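Nicotinate phosphoribosyltransferase (Vibrio cholerae, PDB 4HL7) probably catalyses the ATP-dependent synthesis of nicotinate ribonucleotide from nicotinate and phosphoribosyl pyrophosphate in the pathway to NAD(+). Local coordinates at residues I12-L17 / Y216-E221; Q101-M106 / R126-Y131; H293-P298 / K387-P392; D325-D330 / I345-G350. One frame throughout, in Å; residues are numbered along the deposited sequence.

Contact 1: residues I12-L17 / Y216-E221; sequences IIRSLL and YHFARE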
loop_
_atom_site.group_PDB
_atom_site.type_symbol
_atom_site.label_atom_id
_atom_site.label_comp_id
_atom_site.label_asym_id
_atom_site.label_seq_id
_atom_site.Cartn_x
_atom_site.Cartn_y
_atom_site.Cartn_z
ATOM N N ILE A 12 -6.869 -6.135 17.643
ATOM C CA ILE A 12 -6.116 -5.250 16.722
ATOM C C ILE A 12 -6.508 -5.651 15.283
ATOM O O ILE A 12 -7.075 -4.856 14.549
ATOM C CB ILE A 12 -4.582 -5.363 16.989
ATOM C CG1 ILE A 12 -4.272 -4.795 18.401
ATOM C CG2 ILE A 12 -3.780 -4.717 15.845
ATOM C CD1 ILE A 12 -2.810 -4.867 18.795
ATOM N N ILE A 13 -6.265 -6.895 14.927
ATOM C CA ILE A 13 -6.630 -7.391 13.602
ATOM C C ILE A 13 -8.032 -8.023 13.677
ATOM O O ILE A 13 -8.306 -8.877 14.529
ATOM C CB ILE A 13 -5.586 -8.401 13.064
ATOM C CG1 ILE A 13 -4.170 -7.739 13.018
ATOM C CG2 ILE A 13 -6.041 -8.978 11.729
ATOM C CD1 ILE A 13 -4.017 -6.578 12.041
ATOM N N ARG A 14 -8.918 -7.601 12.797
ATOM C CA ARG A 14 -10.336 -7.927 12.981
ATOM C C ARG A 14 -10.721 -9.264 12.335
ATOM O O ARG A 14 -11.675 -9.880 12.743
ATOM C CB ARG A 14 -11.141 -6.798 12.412
ATOM C CG ARG A 14 -10.811 -5.534 13.196
ATOM C CD ARG A 14 -12.018 -4.854 13.589
ATOM N NE ARG A 14 -11.750 -3.798 14.565
ATOM C CZ ARG A 14 -12.674 -2.936 14.918
ATOM N NH1 ARG A 14 -13.888 -3.030 14.370
ATOM N NH2 ARG A 14 -12.398 -1.987 15.803
ATOM N N SER A 15 -9.982 -9.655 11.307
ATOM C CA SER A 15 -10.228 -10.898 10.518
ATOM C C SER A 15 -9.119 -10.976 9.492
ATOM O O SER A 15 -8.327 -10.030 9.361
ATOM C CB SER A 15 -11.586 -10.873 9.802
ATOM O OG SER A 15 -11.581 -10.060 8.615
ATOM N N LEU A 16 -9.049 -12.071 8.726
ATOM C CA LEU A 16 -8.007 -12.140 7.681
ATOM C C LEU A 16 -8.431 -11.359 6.439
ATOM O O LEU A 16 -7.720 -11.368 5.410
ATOM C CB LEU A 16 -7.679 -13.609 7.314
ATOM C CG LEU A 16 -6.762 -14.414 8.267
ATOM C CD1 LEU A 16 -6.474 -15.795 7.688
ATOM C CD2 LEU A 16 -5.449 -13.684 8.600
ATOM N N LEU A 17 -9.591 -10.685 6.508
ATOM C CA LEU A 17 -9.959 -9.694 5.464
ATOM C C LEU A 17 -9.558 -8.242 5.859
ATOM O O LEU A 17 -9.643 -7.294 5.028
ATOM C CB LEU A 17 -11.501 -9.738 5.209
ATOM C CG LEU A 17 -12.016 -11.041 4.554
ATOM C CD1 LEU A 17 -13.512 -10.881 4.289
ATOM C CD2 LEU A 17 -11.248 -11.301 3.249
ATOM N N TYR A 216 -10.770 -5.037 2.807
ATOM C CA TYR A 216 -11.878 -5.980 2.510
ATOM C C TYR A 216 -12.842 -6.063 3.694
ATOM O O TYR A 216 -14.108 -6.077 3.530
ATOM C CB TYR A 216 -11.322 -7.402 2.204
ATOM C CG TYR A 216 -11.143 -7.697 0.715
ATOM C CD1 TYR A 216 -12.114 -7.309 -0.203
ATOM C CD2 TYR A 216 -10.011 -8.387 0.248
ATOM C CE1 TYR A 216 -11.972 -7.592 -1.581
ATOM C CE2 TYR A 216 -9.845 -8.686 -1.114
ATOM C CZ TYR A 216 -10.855 -8.320 -2.022
ATOM O OH TYR A 216 -10.701 -8.583 -3.403
ATOM N N HIS A 217 -12.286 -6.185 4.889
ATOM C CA HIS A 217 -13.129 -6.317 6.098
ATOM C C HIS A 217 -14.103 -5.179 6.281
ATOM O O HIS A 217 -15.315 -5.391 6.591
ATOM C CB HIS A 217 -12.248 -6.452 7.342
ATOM C CG HIS A 217 -13.030 -6.665 8.614
ATOM N ND1 HIS A 217 -13.308 -7.879 9.095
ATOM C CD2 HIS A 217 -13.616 -5.756 9.488
ATOM C CE1 HIS A 217 -14.023 -7.771 10.226
ATOM N NE2 HIS A 217 -14.201 -6.479 10.477
ATOM N N PHE A 218 -13.616 -3.963 6.086
ATOM C CA PHE A 218 -14.454 -2.755 6.248
ATOM C C PHE A 218 -15.290 -2.498 4.990
ATOM O O PHE A 218 -16.363 -1.941 5.111
ATOM C CB PHE A 218 -13.573 -1.527 6.626
ATOM C CG PHE A 218 -13.056 -1.584 8.048
ATOM C CD1 PHE A 218 -13.933 -1.855 9.113
ATOM C CD2 PHE A 218 -11.681 -1.414 8.326
ATOM C CE1 PHE A 218 -13.462 -1.999 10.430
ATOM C CE2 PHE A 218 -11.220 -1.516 9.627
ATOM C CZ PHE A 218 -12.092 -1.816 10.682
ATOM N N ALA A 219 -14.835 -2.961 3.818
ATOM C CA ALA A 219 -15.700 -2.955 2.605
ATOM C C ALA A 219 -16.961 -3.791 2.892
ATOM O O ALA A 219 -18.078 -3.344 2.657
ATOM C CB ALA A 219 -14.963 -3.475 1.373
ATOM N N ARG A 220 -16.764 -4.969 3.464
ATOM C CA ARG A 220 -17.898 -5.759 3.967
ATOM C C ARG A 220 -18.758 -5.044 4.969
ATOM O O ARG A 220 -19.972 -4.988 4.786
ATOM C CB ARG A 220 -17.464 -7.128 4.505
ATOM C CG ARG A 220 -18.624 -8.013 5.008
ATOM C CD ARG A 220 -18.146 -9.423 5.418
ATOM N NE ARG A 220 -17.072 -9.367 6.410
ATOM C CZ ARG A 220 -16.310 -10.398 6.777
ATOM N NH1 ARG A 220 -16.525 -11.612 6.252
ATOM N NH2 ARG A 220 -15.341 -10.220 7.683
ATOM N N GLU A 221 -18.155 -4.563 6.045
ATOM C CA GLU A 221 -18.905 -4.025 7.158
ATOM C C GLU A 221 -19.796 -2.883 6.709
ATOM O O GLU A 221 -20.953 -2.707 7.200
ATOM C CB GLU A 221 -17.954 -3.541 8.245
ATOM C CG GLU A 221 -18.666 -2.735 9.309
ATOM C CD GLU A 221 -17.919 -2.669 10.625
ATOM O OE1 GLU A 221 -16.819 -3.236 10.728
ATOM O OE2 GLU A 221 -18.437 -2.041 11.570
HETATM O O HOH W 1 -15.480 -4.656 12.529
#
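Leu17 and His217 bring the two backbones closest, CA to CA 4.7 Å, and the N-H of His217, in the first turn of helix 216-222, bonds to Leu17 O with N to O at 2.9 Å. With CG anti to its backbone N (chi1 -177°), the His217 imidazole reaches out along the loop 12-17. Its ND1 is hydrogen-bonded to Ser15 OG at 2.8 Å, near the ring plane; either atom could be the donor. Over one face lies the Arg14 methylene, CB being 3.8 Å from the centroid of the His217 ring and 17° off the normal, a CH-pi contact. The Arg14 guanidinium stands nearly upright to that ring and has Phe218 CZ over one of its own faces, while Ser192 and Gln193 take its NE and NH2. A water gathers the third nitrogen, Arg14 NH1, with His217 NE2 and Glu221 OE1, so both imidazole nitrogens have a polar partner. Leu17 CD1 rests on a face of the Arg220 guanidinium, 3.7 Å from NH1, and Asp74 holds that same NH1 in a salt bridge. Leu17 CB also packs on Tyr216 CB at 3.8 Å. Leu17 N in turn donates to Ser15 OG at 3.0 Å, which makes residues 15-17 an ST turn, here fitting the N-terminal loop to the start of the helix that follows parallel strand 210-213.

Contact 2: residues Q101-M106 / R126-Y131; sequences QEQVEM and RDTILY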
loop_
_atom_site.group_PDB
_atom_site.type_symbol
_atom_site.label_atom_id
_atom_site.label_comp_id
_atom_site.label_asym_id
_atom_site.label_seq_id
_atom_site.Cartn_x
_atom_site.Cartn_y
_atom_site.Cartn_z
ATOM N N GLN A 101 6.107 -18.617 13.581
ATOM C CA GLN A 101 7.360 -19.017 14.220
ATOM C C GLN A 101 8.386 -19.530 13.196
ATOM O O GLN A 101 9.579 -19.610 13.512
ATOM C CB GLN A 101 7.123 -20.020 15.386
ATOM C CG GLN A 101 6.667 -21.366 14.908
ATOM C CD GLN A 101 5.164 -21.464 14.610
ATOM O OE1 GLN A 101 4.457 -20.473 14.447
ATOM N NE2 GLN A 101 4.686 -22.691 14.527
ATOM N N GLU A 102 7.929 -19.851 11.975
ATOM C CA GLU A 102 8.824 -20.228 10.887
ATOM C C GLU A 102 9.115 -19.042 9.951
ATOM O O GLU A 102 10.121 -19.043 9.271
ATOM C CB GLU A 102 8.219 -21.352 10.030
ATOM C CG GLU A 102 8.310 -22.737 10.642
ATOM C CD GLU A 102 9.717 -23.063 11.121
ATOM O OE1 GLU A 102 9.896 -23.316 12.336
ATOM O OE2 GLU A 102 10.643 -23.034 10.283
ATOM N N GLN A 103 8.187 -18.102 9.869
ATOM C CA GLN A 103 8.217 -17.081 8.795
ATOM C C GLN A 103 8.664 -15.718 9.269
ATOM O O GLN A 103 9.060 -14.882 8.457
ATOM C CB GLN A 103 6.823 -16.954 8.194
ATOM C CG GLN A 103 6.430 -18.206 7.412
ATOM C CD GLN A 103 4.922 -18.348 7.192
ATOM O OE1 GLN A 103 4.085 -17.864 7.973
ATOM N NE2 GLN A 103 4.573 -19.033 6.125
ATOM N N VAL A 104 8.546 -15.455 10.563
ATOM C CA VAL A 104 8.821 -14.100 11.034
ATOM C C VAL A 104 9.962 -14.117 12.045
ATOM O O VAL A 104 9.941 -14.936 12.984
ATOM C CB VAL A 104 7.548 -13.460 11.612
ATOM C CG1 VAL A 104 7.793 -12.013 12.103
ATOM C CG2 VAL A 104 6.449 -13.500 10.562
ATOM N N GLU A 105 10.958 -13.242 11.840
ATOM C CA GLU A 105 12.010 -12.973 12.855
ATOM C C GLU A 105 11.976 -11.508 13.206
ATOM O O GLU A 105 11.712 -10.663 12.346
ATOM C CB GLU A 105 13.401 -13.219 12.313
ATOM C CG GLU A 105 13.694 -14.619 11.880
ATOM C CD GLU A 105 15.188 -14.833 11.691
ATOM O OE1 GLU A 105 15.936 -13.847 11.467
ATOM O OE2 GLU A 105 15.610 -15.987 11.764
HETATM N N MSE A 106 12.297 -11.178 14.440
HETATM C CA MSE A 106 12.415 -9.761 14.751
HETATM C C MSE A 106 13.385 -9.556 15.845
HETATM O O MSE A 106 13.680 -10.481 16.592
HETATM C CB MSE A 106 11.059 -9.239 15.139
HETATM C CG MSE A 106 10.470 -9.988 16.337
HETATM SE SE MSE A 106 8.608 -9.303 16.429
HETATM C CE MSE A 106 7.657 -10.825 15.623
ATOM N N ARG A 126 3.436 -16.861 -1.885
ATOM C CA ARG A 126 1.996 -17.025 -1.641
ATOM C C ARG A 126 1.655 -17.043 -0.115
ATOM O O ARG A 126 0.671 -16.504 0.294
ATOM C CB ARG A 126 1.512 -18.313 -2.272
ATOM C CG ARG A 126 -0.014 -18.550 -2.165
ATOM C CD ARG A 126 -0.279 -20.065 -2.145
ATOM N NE ARG A 126 -1.710 -20.360 -2.201
ATOM C CZ ARG A 126 -2.467 -20.698 -1.173
ATOM N NH1 ARG A 126 -1.955 -20.889 0.042
ATOM N NH2 ARG A 126 -3.751 -20.899 -1.394
ATOM N N ASP A 127 2.483 -17.657 0.686
ATOM C CA ASP A 127 2.188 -17.832 2.092
ATOM C C ASP A 127 2.576 -16.656 2.993
ATOM O O ASP A 127 2.122 -16.588 4.172
ATOM C CB ASP A 127 2.767 -19.109 2.562
ATOM C CG ASP A 127 2.086 -20.327 1.837
ATOM O OD1 ASP A 127 2.602 -21.382 1.955
ATOM O OD2 ASP A 127 1.069 -20.134 1.122
ATOM N N THR A 128 3.348 -15.736 2.435
ATOM C CA THR A 128 3.855 -14.581 3.241
ATOM C C THR A 128 3.291 -13.243 2.770
ATOM O O THR A 128 3.446 -12.239 3.483
ATOM C CB THR A 128 5.384 -14.499 3.320
ATOM O OG1 THR A 128 5.961 -14.319 2.023
ATOM C CG2 THR A 128 6.002 -15.759 4.031
ATOM N N ILE A 129 2.696 -13.227 1.574
ATOM C CA ILE A 129 2.267 -11.935 1.004
ATOM C C ILE A 129 1.225 -11.213 1.894
ATOM O O ILE A 129 1.194 -9.994 1.954
ATOM C CB ILE A 129 1.788 -12.037 -0.468
ATOM C CG1 ILE A 129 1.443 -10.614 -0.994
ATOM C CG2 ILE A 129 0.576 -12.914 -0.583
ATOM C CD1 ILE A 129 1.481 -10.479 -2.465
ATOM N N LEU A 130 0.386 -11.970 2.603
ATOM C CA LEU A 130 -0.604 -11.320 3.445
ATOM C C LEU A 130 -0.069 -10.643 4.717
ATOM O O LEU A 130 -0.810 -9.868 5.329
ATOM C CB LEU A 130 -1.755 -12.270 3.807
ATOM C CG LEU A 130 -2.520 -12.906 2.639
ATOM C CD1 LEU A 130 -3.694 -13.703 3.193
ATOM C CD2 LEU A 130 -2.955 -11.862 1.608
ATOM N N TYR A 131 1.159 -10.951 5.129
ATOM C CA TYR A 131 1.685 -10.394 6.396
ATOM C C TYR A 131 1.737 -8.885 6.380
ATOM O O TYR A 131 1.437 -8.266 7.363
ATOM C CB TYR A 131 3.128 -10.868 6.739
ATOM C CG TYR A 131 3.207 -12.214 7.467
ATOM C CD1 TYR A 131 3.760 -13.326 6.856
ATOM C CD2 TYR A 131 2.723 -12.335 8.747
ATOM C CE1 TYR A 131 3.835 -14.549 7.510
ATOM C CE2 TYR A 131 2.789 -13.547 9.427
ATOM C CZ TYR A 131 3.350 -14.635 8.821
ATOM O OH TYR A 131 3.444 -15.836 9.514
#
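Tyr131 and Gln103 form a mixed polar and aromatic contact within the N-terminal domain, where the corner between helix 100-103 and strand 104-109 meets the turn joining helices 125-128 and 131-147. The hydroxyl of Tyr131 donates its proton to Gln103 OE1, OH to OE1 2.6 Å, from a little out of the carbonyl plane. The carboxamide stands almost perpendicular to the ring, with the two planes 89° apart, and OE1 comes in at the ring edge, 3.4 Å from Tyr131 CE1. Gln103 gets there with CG anti to its own carbonyl carbon (chi1 -69°) and the rest of the chain extended. Val99 N donates to the same oxygen, so two bonds grip OE1 and fix which way round the amide lies. The other end of the amide has looser company: Gln103 NE2 is 4.0 Å from Asp127 CB and 4.1 Å from the methyl CG2 of Thr128, whose hydroxyl is turned to Ser124 O. Val104, the first residue to leave helical geometry, lays its CG2 methyl over one face of the Tyr131 ring, offset toward the hydroxyl end. That methyl is 3.7 Å from Tyr131 CZ and 22° off the normal through the ring centre, a CH-pi contact. Phe98 also stacks on the Tyr131 ring. Strand 104-109 is an outer strand of the antiparallel sheet, paired with strand 116-122; Ile119 of that strand and Ile62 of helix 52-64 touch Val104, and Ile121 touches both Thr128 and Tyr131.

Contact 3: residues H293-P298 / K387-P392; sequences HDSGCP and KISDQP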
loop_
_atom_site.group_PDB
_atom_site.type_symbol
_atom_site.label_atom_id
_atom_site.label_comp_id
_atom_site.label_asym_id
_atom_site.label_seq_id
_atom_site.Cartn_x
_atom_site.Cartn_y
_atom_site.Cartn_z
ATOM N N HIS A 293 -0.258 7.168 -9.190
ATOM C CA HIS A 293 0.878 8.070 -8.946
ATOM C C HIS A 293 1.342 7.908 -7.529
ATOM O O HIS A 293 0.533 8.020 -6.606
ATOM C CB HIS A 293 0.427 9.515 -9.118
ATOM C CG HIS A 293 1.475 10.508 -8.746
ATOM N ND1 HIS A 293 1.451 11.166 -7.575
ATOM C CD2 HIS A 293 2.673 10.837 -9.361
ATOM C CE1 HIS A 293 2.544 11.915 -7.458
ATOM N NE2 HIS A 293 3.305 11.710 -8.546
ATOM N N ASP A 294 2.644 7.690 -7.328
ATOM C CA ASP A 294 3.153 7.513 -5.954
ATOM C C ASP A 294 4.458 8.238 -5.632
ATOM O O ASP A 294 4.939 8.136 -4.526
ATOM C CB ASP A 294 3.360 6.027 -5.669
ATOM C CG ASP A 294 3.373 5.699 -4.133
ATOM O OD1 ASP A 294 4.295 4.946 -3.688
ATOM O OD2 ASP A 294 2.495 6.199 -3.364
ATOM N N SER A 295 5.071 8.924 -6.587
ATOM C CA SER A 295 6.291 9.685 -6.258
ATOM C C SER A 295 6.493 10.795 -7.273
ATOM O O SER A 295 6.019 10.694 -8.419
ATOM C CB SER A 295 7.517 8.779 -6.261
ATOM O OG SER A 295 7.705 8.231 -7.536
ATOM N N GLY A 296 7.184 11.846 -6.874
ATOM C CA GLY A 296 7.496 12.932 -7.842
ATOM C C GLY A 296 6.262 13.779 -8.071
ATOM O O GLY A 296 5.261 13.672 -7.329
ATOM N N CYS A 297 6.395 14.760 -8.945
ATOM C CA CYS A 297 5.353 15.779 -9.092
ATOM C C CYS A 297 4.120 15.156 -9.757
ATOM O O CYS A 297 4.234 14.548 -10.838
ATOM C CB CYS A 297 5.867 16.895 -9.988
ATOM S SG CYS A 297 4.588 18.116 -10.450
ATOM N N PRO A 298 2.938 15.271 -9.112
ATOM C CA PRO A 298 1.736 14.646 -9.710
ATOM C C PRO A 298 1.246 15.367 -10.971
ATOM O O PRO A 298 0.567 14.770 -11.810
ATOM C CB PRO A 298 0.692 14.784 -8.580
ATOM C CG PRO A 298 1.120 16.014 -7.831
ATOM C CD PRO A 298 2.632 15.943 -7.837
ATOM N N LYS A 387 13.502 -1.197 -6.010
ATOM C CA LYS A 387 12.610 -0.166 -6.485
ATOM C C LYS A 387 13.428 1.094 -6.643
ATOM O O LYS A 387 14.237 1.440 -5.782
ATOM C CB LYS A 387 11.488 0.116 -5.490
ATOM C CG LYS A 387 10.529 1.182 -5.966
ATOM C CD LYS A 387 9.407 1.309 -4.973
ATOM C CE LYS A 387 8.824 2.685 -5.034
ATOM N NZ LYS A 387 8.110 2.907 -3.752
ATOM N N ILE A 388 13.210 1.813 -7.739
ATOM C CA ILE A 388 14.019 3.004 -7.968
ATOM C C ILE A 388 13.150 4.243 -7.603
ATOM O O ILE A 388 13.449 4.987 -6.677
ATOM C CB ILE A 388 14.525 3.064 -9.435
ATOM C CG1 ILE A 388 15.541 1.956 -9.662
ATOM C CG2 ILE A 388 15.310 4.371 -9.675
ATOM C CD1 ILE A 388 15.782 1.579 -11.095
ATOM N N SER A 389 12.083 4.379 -8.370
ATOM C CA SER A 389 11.001 5.404 -8.333
ATOM C C SER A 389 11.361 6.714 -9.056
ATOM O O SER A 389 12.475 6.889 -9.590
ATOM C CB SER A 389 10.430 5.677 -6.923
ATOM O OG SER A 389 11.175 6.774 -6.339
ATOM N N ASP A 390 10.419 7.653 -9.047
ATOM C CA ASP A 390 10.687 8.950 -9.692
ATOM C C ASP A 390 11.303 9.968 -8.744
ATOM O O ASP A 390 11.592 11.129 -9.146
ATOM C CB ASP A 390 9.442 9.478 -10.350
ATOM C CG ASP A 390 9.139 8.748 -11.665
ATOM O OD1 ASP A 390 10.088 8.529 -12.515
ATOM O OD2 ASP A 390 7.929 8.461 -11.860
ATOM N N GLN A 391 11.532 9.517 -7.504
ATOM C CA GLN A 391 12.446 10.208 -6.580
ATOM C C GLN A 391 13.720 9.356 -6.334
ATOM O O GLN A 391 13.722 8.495 -5.464
ATOM C CB GLN A 391 11.714 10.493 -5.282
ATOM C CG GLN A 391 10.641 11.548 -5.445
ATOM C CD GLN A 391 9.840 11.732 -4.182
ATOM O OE1 GLN A 391 8.609 11.591 -4.186
ATOM N NE2 GLN A 391 10.531 12.053 -3.085
ATOM N N PRO A 392 14.778 9.567 -7.140
ATOM C CA PRO A 392 15.894 8.623 -7.115
ATOM C C PRO A 392 16.521 8.408 -5.726
ATOM O O PRO A 392 16.987 7.301 -5.435
ATOM C CB PRO A 392 16.909 9.232 -8.116
ATOM C CG PRO A 392 16.335 10.542 -8.573
ATOM C CD PRO A 392 14.858 10.470 -8.305
HETATM O O HOH W 2 6.733 5.016 -4.759
HETATM O O HOH W 3 5.760 9.044 -10.577
#
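Two loops close on each other beside the presumed active site of the barrel domain, Ser295 and Gly296 of the turn after parallel strand 290-293 meeting Asp390 and Gln391. Two hydrogen bonds join them directly, and each pairs a backbone N-H with a side-chain oxygen. Asp390 N donates to Ser295 OG at 3.2 Å, N-H...O 150°, and Ser295 OG is also hydrogen-bonded to Asp269 OD2. Gly296 N donates to Gln391 OE1 at 3.1 Å in a straighter bond of 161°, with the Gln391 chain extended beyond CG (chi2 175°) to bring its amide to the turn. Backbones run close here, Gly296 CA being 5.4 Å from Asp390 CA. Within 387-392, Ser389 OG accepts from Gln391 N at 3.0 Å, an ST turn that shapes the loop presenting Asp390 and Gln391. Asp294 OD1 and Lys387 NZ, 4.3 Å apart, are too distant for a salt bridge; a water placed 2.7 Å from Lys387 NZ, and as near to Asp294 OD1, links them instead. Both side chains touch His232 of helix 232-241, the predicted phosphohistidine, unmodified here. Ser324, just past the neighbouring strand 320-323, bonds to Asp294 OD2, while Asp390 OD1 takes the N-H of Ile273 at the start of helix 273-279.

Contact 4: residues D325-D330 / I345-G350; sequences DGLDFD and ISFGIG. With SO4 (sulfate ion), chain C.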
loop_
_atom_site.group_PDB
_atom_site.type_symbol
_atom_site.label_atom_id
_atom_site.label_comp_id
_atom_site.label_asym_id
_atom_site.label_seq_id
_atom_site.Cartn_x
_atom_site.Cartn_y
_atom_site.Cartn_z
ATOM N N ASP A 325 0.286 9.789 -3.186
ATOM C CA ASP A 325 1.563 10.214 -2.581
ATOM C C ASP A 325 1.397 11.172 -1.410
ATOM O O ASP A 325 1.598 12.388 -1.546
ATOM C CB ASP A 325 2.525 10.836 -3.615
ATOM C CG ASP A 325 3.933 11.036 -3.053
ATOM O OD1 ASP A 325 4.264 10.446 -2.012
ATOM O OD2 ASP A 325 4.690 11.812 -3.632
ATOM N N GLY A 326 1.066 10.628 -0.241
ATOM C CA GLY A 326 1.006 11.388 0.992
ATOM C C GLY A 326 0.055 12.579 0.919
ATOM O O GLY A 326 0.391 13.676 1.341
ATOM N N LEU A 327 -1.160 12.340 0.427
ATOM C CA LEU A 327 -2.125 13.448 0.190
ATOM C C LEU A 327 -2.802 13.955 1.433
ATOM O O LEU A 327 -2.968 13.225 2.390
ATOM C CB LEU A 327 -3.219 12.955 -0.768
ATOM C CG LEU A 327 -2.557 12.753 -2.147
ATOM C CD1 LEU A 327 -3.456 11.875 -2.996
ATOM C CD2 LEU A 327 -2.260 14.071 -2.893
ATOM N N ASP A 328 -3.302 15.176 1.335
ATOM C CA ASP A 328 -4.307 15.715 2.237
ATOM C C ASP A 328 -5.373 16.349 1.324
ATOM O O ASP A 328 -5.231 16.332 0.069
ATOM C CB ASP A 328 -3.697 16.797 3.167
ATOM C CG ASP A 328 -2.880 17.839 2.403
ATOM O OD1 ASP A 328 -1.698 18.051 2.830
ATOM O OD2 ASP A 328 -3.408 18.474 1.399
ATOM N N PHE A 329 -6.424 16.902 1.919
ATOM C CA PHE A 329 -7.587 17.290 1.061
ATOM C C PHE A 329 -7.253 18.509 0.219
ATOM O O PHE A 329 -7.729 18.638 -0.916
ATOM C CB PHE A 329 -8.859 17.603 1.883
ATOM C CG PHE A 329 -9.558 16.398 2.487
ATOM C CD1 PHE A 329 -9.515 15.136 1.889
ATOM C CD2 PHE A 329 -10.353 16.570 3.632
ATOM C CE1 PHE A 329 -10.191 14.052 2.469
ATOM C CE2 PHE A 329 -11.071 15.495 4.212
ATOM C CZ PHE A 329 -10.989 14.233 3.631
ATOM N N ASP A 330 -6.431 19.439 0.764
ATOM C CA ASP A 330 -6.092 20.593 -0.039
ATOM C C ASP A 330 -5.239 20.247 -1.251
ATOM O O ASP A 330 -5.390 20.816 -2.334
ATOM C CB ASP A 330 -5.502 21.733 0.832
ATOM C CG ASP A 330 -6.557 22.311 1.747
ATOM O OD1 ASP A 330 -7.573 22.827 1.218
ATOM O OD2 ASP A 330 -6.432 22.187 2.974
ATOM N N ILE A 345 -10.317 10.628 -12.020
ATOM C CA ILE A 345 -9.387 10.603 -10.932
ATOM C C ILE A 345 -10.008 10.117 -9.615
ATOM O O ILE A 345 -11.231 10.209 -9.376
ATOM C CB ILE A 345 -8.766 12.007 -10.685
ATOM C CG1 ILE A 345 -9.834 12.963 -10.096
ATOM C CG2 ILE A 345 -8.132 12.524 -11.941
ATOM C CD1 ILE A 345 -9.316 14.412 -9.930
ATOM N N SER A 346 -9.132 9.626 -8.745
ATOM C CA SER A 346 -9.502 9.389 -7.372
ATOM C C SER A 346 -8.243 9.549 -6.508
ATOM O O SER A 346 -7.103 9.411 -7.003
ATOM C CB SER A 346 -10.089 7.977 -7.186
ATOM O OG SER A 346 -10.715 7.894 -5.892
ATOM N N PHE A 347 -8.451 9.858 -5.215
ATOM C CA PHE A 347 -7.316 10.076 -4.283
ATOM C C PHE A 347 -7.233 8.965 -3.260
ATOM O O PHE A 347 -8.154 8.788 -2.514
ATOM C CB PHE A 347 -7.538 11.432 -3.593
ATOM C CG PHE A 347 -7.587 12.549 -4.622
ATOM C CD1 PHE A 347 -8.822 13.026 -5.112
ATOM C CD2 PHE A 347 -6.409 12.999 -5.209
ATOM C CE1 PHE A 347 -8.842 13.990 -6.154
ATOM C CE2 PHE A 347 -6.451 13.964 -6.242
ATOM C CZ PHE A 347 -7.667 14.428 -6.701
ATOM N N GLY A 348 -6.142 8.195 -3.296
ATOM C CA GLY A 348 -5.947 7.117 -2.353
ATOM C C GLY A 348 -5.240 7.683 -1.146
ATOM O O GLY A 348 -4.033 7.939 -1.204
ATOM N N ILE A 349 -5.979 7.878 -0.057
ATOM C CA ILE A 349 -5.430 8.530 1.151
ATOM C C ILE A 349 -5.342 7.585 2.371
ATOM O O ILE A 349 -6.282 6.819 2.642
ATOM C CB ILE A 349 -6.236 9.758 1.490
ATOM C CG1 ILE A 349 -6.345 10.639 0.209
ATOM C CG2 ILE A 349 -5.574 10.488 2.657
ATOM C CD1 ILE A 349 -6.987 12.037 0.447
ATOM N N GLY A 350 -4.192 7.607 3.028
ATOM C CA GLY A 350 -3.926 6.673 4.129
ATOM C C GLY A 350 -3.882 7.440 5.438
ATOM O O GLY A 350 -4.908 7.756 6.013
HETATM S S SO4 C . -0.495 7.860 2.756
HETATM O O1 SO4 C . -1.721 8.672 2.408
HETATM O O2 SO4 C . -0.716 6.790 3.804
HETATM O O3 SO4 C . 0.099 7.374 1.493
HETATM O O4 SO4 C . 0.518 8.671 3.492
HETATM O O HOH W 4 -2.110 9.636 0.014
#
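The Phe347 ring meets the tip of Leu327 at its edge, with CD1 of the leucine 3.9 Å from Phe347 CD2, and it also packs on Ala332, Leu335 and Cys336 of helix 329-339. The Phe329 ring has Ile349 CD1 obliquely beside it, 4.3 Å from Phe329 CD1, and forms an edge-to-face pair with Phe352. This is the interior of a beta-alpha-beta crossover: strand 320-323, the loop carrying Leu327, helix 329-339, then parallel strand 344-349. Leu327 and Ile349 make up the greater part of the packing. With CG anti to the carbonyl carbon (chi1 -69°), Leu327 brings CD1 to the Phe347 ring edge, the two side chains crossing at about a right angle; nearer the backbone, Leu327 CB lies 4.0 Å from Ile349 CG1. Asp328 caps helix 329-339, its OD2 accepting from Gln331 N. Where the strand ends the chemistry turns polar. Gly350 and Thr351, at the start of helix 351-354, both give backbone N-H groups to a sulfate, an anion that probably came from the crystallisation liquor. An anion held at a helix N-terminus near the C-terminal ends of the barrel strands is consistent with a phosphate pocket. Between the two segments sits a water that accepts from Leu327 N at 2.9 Å and lies 2.8 Å from Gly348 O. Sulfate O1 completes the arrangement, receiving the N-H of Gly350 at 2.8 Å, 150° at the hydrogen.

How the contacts relate
Contact 4 is the one in which every touching residue is buried, and it is apolar; the other three are partly buried and lean on polar side chains. Contacts 3 and 4 abut, with Asp294 O 3.4 Å from Asp325 CG; each has one segment in the loop following a parallel strand, 290-293 and 320-323, neighbours in the sheet, and contact 4 is nested within the chain loop that contact 3 closes. Contact 2 lies at outer strand 104-109 of the antiparallel sheet and is nested within the loop closed by contact 1, about 5 Å away at the nearest atoms. Contact 1 ties the N-terminal segment to the barrel domain, its centre about 30 Å from that of contact 3.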